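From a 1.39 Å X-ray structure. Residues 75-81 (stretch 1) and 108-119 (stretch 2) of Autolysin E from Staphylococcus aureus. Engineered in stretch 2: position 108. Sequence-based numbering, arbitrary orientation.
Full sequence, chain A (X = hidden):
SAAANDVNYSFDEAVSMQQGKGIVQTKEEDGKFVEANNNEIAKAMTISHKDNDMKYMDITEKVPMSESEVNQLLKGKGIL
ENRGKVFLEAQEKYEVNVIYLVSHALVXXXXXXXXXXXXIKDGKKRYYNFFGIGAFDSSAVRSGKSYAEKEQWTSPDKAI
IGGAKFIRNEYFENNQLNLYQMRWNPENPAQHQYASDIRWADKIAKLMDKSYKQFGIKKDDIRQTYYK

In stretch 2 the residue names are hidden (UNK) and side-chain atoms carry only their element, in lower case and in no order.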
# COMPACT_ATOMS: atom_id res chain seq x y z
N LYS A 75 -12.18 -14.67 -1.20
CA LYS A 75 -13.09 -15.56 -0.43
C LYS A 75 -12.67 -15.56 1.05
O LYS A 75 -11.49 -15.70 1.40
CB LYS A 75 -13.12 -16.97 -0.99
CG LYS A 75 -14.35 -17.77 -0.57
CD LYS A 75 -15.62 -17.23 -1.24
CE LYS A 75 -16.88 -17.93 -0.81
NZ LYS A 75 -17.96 -17.44 -1.72
N GLY A 76 -13.64 -15.34 1.93
CA GLY A 76 -13.40 -15.25 3.33
C GLY A 76 -12.68 -14.01 3.77
O GLY A 76 -12.17 -13.91 4.93
N LYS A 77 -12.69 -12.94 2.96
CA LYS A 77 -12.05 -11.68 3.32
C LYS A 77 -13.03 -10.55 3.63
O LYS A 77 -12.87 -9.39 3.24
CB LYS A 77 -11.07 -11.25 2.18
CG LYS A 77 -10.07 -12.31 1.83
CD LYS A 77 -9.19 -12.76 3.04
CE LYS A 77 -8.17 -13.74 2.49
NZ LYS A 77 -7.31 -14.29 3.58
N GLY A 78 -14.07 -10.89 4.42
CA GLY A 78 -14.87 -9.86 4.98
C GLY A 78 -15.57 -8.95 3.99
O GLY A 78 -16.20 -9.44 3.04
N ILE A 79 -15.46 -7.68 4.22
CA ILE A 79 -16.05 -6.67 3.34
C ILE A 79 -15.49 -6.72 1.92
O ILE A 79 -16.11 -6.20 1.01
CB ILE A 79 -15.94 -5.28 3.95
CG1 ILE A 79 -16.87 -4.30 3.31
CG2 ILE A 79 -14.49 -4.74 3.95
CD1 ILE A 79 -17.08 -3.05 4.14
N LEU A 80 -14.34 -7.34 1.72
CA LEU A 80 -13.75 -7.44 0.39
C LEU A 80 -14.23 -8.64 -0.40
O LEU A 80 -14.03 -8.71 -1.63
CB LEU A 80 -12.20 -7.41 0.49
CG LEU A 80 -11.65 -6.20 1.17
CD1 LEU A 80 -10.10 -6.37 1.30
CD2 LEU A 80 -12.05 -4.88 0.57
N GLU A 81 -14.84 -9.62 0.25
CA GLU A 81 -15.30 -10.81 -0.41
C GLU A 81 -16.27 -10.46 -1.53
O GLU A 81 -17.15 -9.60 -1.39
CB GLU A 81 -15.97 -11.75 0.61
CG GLU A 81 -16.49 -13.05 0.01
CD GLU A 81 -17.04 -13.97 1.08
OE1 GLU A 81 -18.15 -13.70 1.56
OE2 GLU A 81 -16.32 -14.86 1.52
N UNK A 108 -4.15 -3.61 4.84
CA UNK A 108 -4.70 -2.39 5.40
C UNK A 108 -6.05 -2.58 6.12
O UNK A 108 -6.41 -1.70 6.90
c UNK A 108 -4.87 -1.36 4.35
N UNK A 109 -6.77 -3.64 5.84
CA UNK A 109 -8.11 -3.83 6.40
C UNK A 109 -8.18 -5.02 7.34
O UNK A 109 -9.28 -5.48 7.70
o UNK A 109 -8.89 -5.23 4.53
c UNK A 109 -9.23 -2.83 4.40
c UNK A 109 -9.15 -4.05 5.27
N UNK A 110 -7.04 -5.67 7.63
CA UNK A 110 -7.12 -6.84 8.46
C UNK A 110 -7.84 -7.95 7.81
O UNK A 110 -8.79 -8.53 8.33
N UNK A 111 -7.45 -8.30 6.60
CA UNK A 111 -8.09 -9.34 5.80
C UNK A 111 -9.56 -9.07 5.56
O UNK A 111 -10.37 -9.97 5.47
o UNK A 111 -6.09 -11.06 4.82
n UNK A 111 -5.96 -12.12 6.79
c UNK A 111 -6.58 -11.34 5.91
c UNK A 111 -7.87 -10.73 6.38
N UNK A 112 -9.88 -7.82 5.41
CA UNK A 112 -11.26 -7.36 5.19
C UNK A 112 -12.17 -7.40 6.37
O UNK A 112 -13.35 -7.04 6.28
N UNK A 113 -11.61 -7.69 7.55
CA UNK A 113 -12.44 -8.04 8.71
C UNK A 113 -12.32 -7.07 9.83
O UNK A 113 -13.05 -7.26 10.84
c UNK A 113 -12.35 -12.91 7.69
c UNK A 113 -12.25 -11.84 8.73
n UNK A 113 -11.04 -13.62 7.66
c UNK A 113 -12.63 -10.49 8.21
c UNK A 113 -12.15 -9.43 9.15
N UNK A 114 -11.51 -6.04 9.73
CA UNK A 114 -11.38 -5.09 10.85
C UNK A 114 -12.62 -4.25 11.04
O UNK A 114 -13.43 -4.05 10.11
c UNK A 114 -10.20 -4.22 10.63
o UNK A 114 -10.43 -3.20 9.69
N UNK A 115 -12.83 -3.73 12.25
CA UNK A 115 -13.99 -2.87 12.42
C UNK A 115 -13.89 -1.57 11.62
O UNK A 115 -14.88 -1.16 11.02
c UNK A 115 -15.75 -2.27 14.19
c UNK A 115 -14.26 -2.58 13.92
o UNK A 115 -17.95 -3.02 13.50
c UNK A 115 -16.75 -3.37 13.70
o UNK A 115 -16.38 -4.57 13.52
N UNK A 116 -12.71 -0.99 11.49
CA UNK A 116 -12.51 0.19 10.68
C UNK A 116 -12.81 -0.05 9.19
O UNK A 116 -13.19 0.88 8.50
c UNK A 116 -11.06 0.69 10.81
c UNK A 116 -10.84 2.11 10.37
c UNK A 116 -11.64 3.09 11.23
c UNK A 116 -9.34 2.40 10.45
N UNK A 117 -12.55 -1.26 8.72
CA UNK A 117 -12.83 -1.59 7.30
C UNK A 117 -14.33 -1.36 7.00
O UNK A 117 -14.68 -1.06 5.91
c UNK A 117 -12.43 -3.02 6.99
N UNK A 118 -15.23 -1.43 8.02
CA UNK A 118 -16.65 -1.13 7.84
C UNK A 118 -17.03 0.34 7.84
O UNK A 118 -18.21 0.67 7.72
n UNK A 118 -17.26 -6.59 8.47
c UNK A 118 -17.49 -1.95 8.85
c UNK A 118 -17.19 -3.43 8.78
c UNK A 118 -17.63 -5.77 9.68
c UNK A 118 -18.16 -4.34 9.53
N UNK A 119 -16.04 1.24 7.91
CA UNK A 119 -16.29 2.60 7.57
C UNK A 119 -16.60 3.47 8.77
O UNK A 119 -16.65 2.97 9.89
O HOH W 1 -4.57 -13.35 2.79
O HOH W 2 -8.23 -14.30 6.40

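Position 108 has one side-chain carbon, out of reach of stretch 1. It is alanine, A108, an engineered substitution for the natural glutamate.

Position 109 has a carbon carrying one oxygen and one carbon. It is threonine. T109 OG1 lies 3.6 Å from L80 CD1.

Position 110 has no side-chain atoms, and its phi is positive. It is glycine, G110, and it does not touch stretch 1.

Position 111 has two side-chain carbons, the second carrying one oxygen and one nitrogen. This is an amide, so the residue is asparagine. N111 O lies 3.2 Å from K77 CA, a CA-H...O contact. Water 1 accepts from K77 NZ at 3.0 Å and donates weakly to N111 OD1 at 3.4 Å.

Position 112 has no side-chain atoms. Its CA lies 3.2 Å from K77 O, and an ideal CB would be 1.8 Å from K77 O, a clash. It is glycine. G112 N donates to T109 OG1 at 2.9 Å.

Position 113 has four carbons in a row ending in nitrogen. It is lysine. Its CB points sideways, but the chain end comes nearer: K113 CE is 2.9 Å from G76 O. Water 2 accepts from K77 NZ at 3.0 Å and weakly from K113 NZ at 3.2 Å.

Position 114 has one carbon, then one oxygen, without contact to stretch 1. It is serine, S114.

Position 115 has three carbons, the third carrying two oxygens. It is glutamate, E115, out of reach.

Position 116 has four carbons, forked at the second. It is leucine, L116, also out of reach.

Position 117 has one carbon, pointing toward stretch 1. It is alanine. A117 CB meets I79 CG2 at 4.1 Å.

Position 118 has four carbons in a row ending in nitrogen. It is lysine. K118 CA lies 4.2 Å from I79 CD1.

Position 119 has no side-chain atoms, and its backbone angles would jam a CB against the preceding carbonyl. It is glycine, G119.

The contact is built mainly on backbone. A type I' turn from G110 to K113 brings G112 to 4.4 Å from G78, CA to CA. I79 N donates to G112 O at 3.0 Å. G112 CA and G78 CA add CA-H...O contacts, to K77 O and G112 O. An ideal CB on G78 would sit 2.1 Å from G112 O, so both glycines permit the close approach. I79 adds apolar packing. Water 1 links K77 to N111 and water 2 links K77 to K113, each with one weak bond.

Stretch 2, residues 108-119: ATGNGKSELAKG
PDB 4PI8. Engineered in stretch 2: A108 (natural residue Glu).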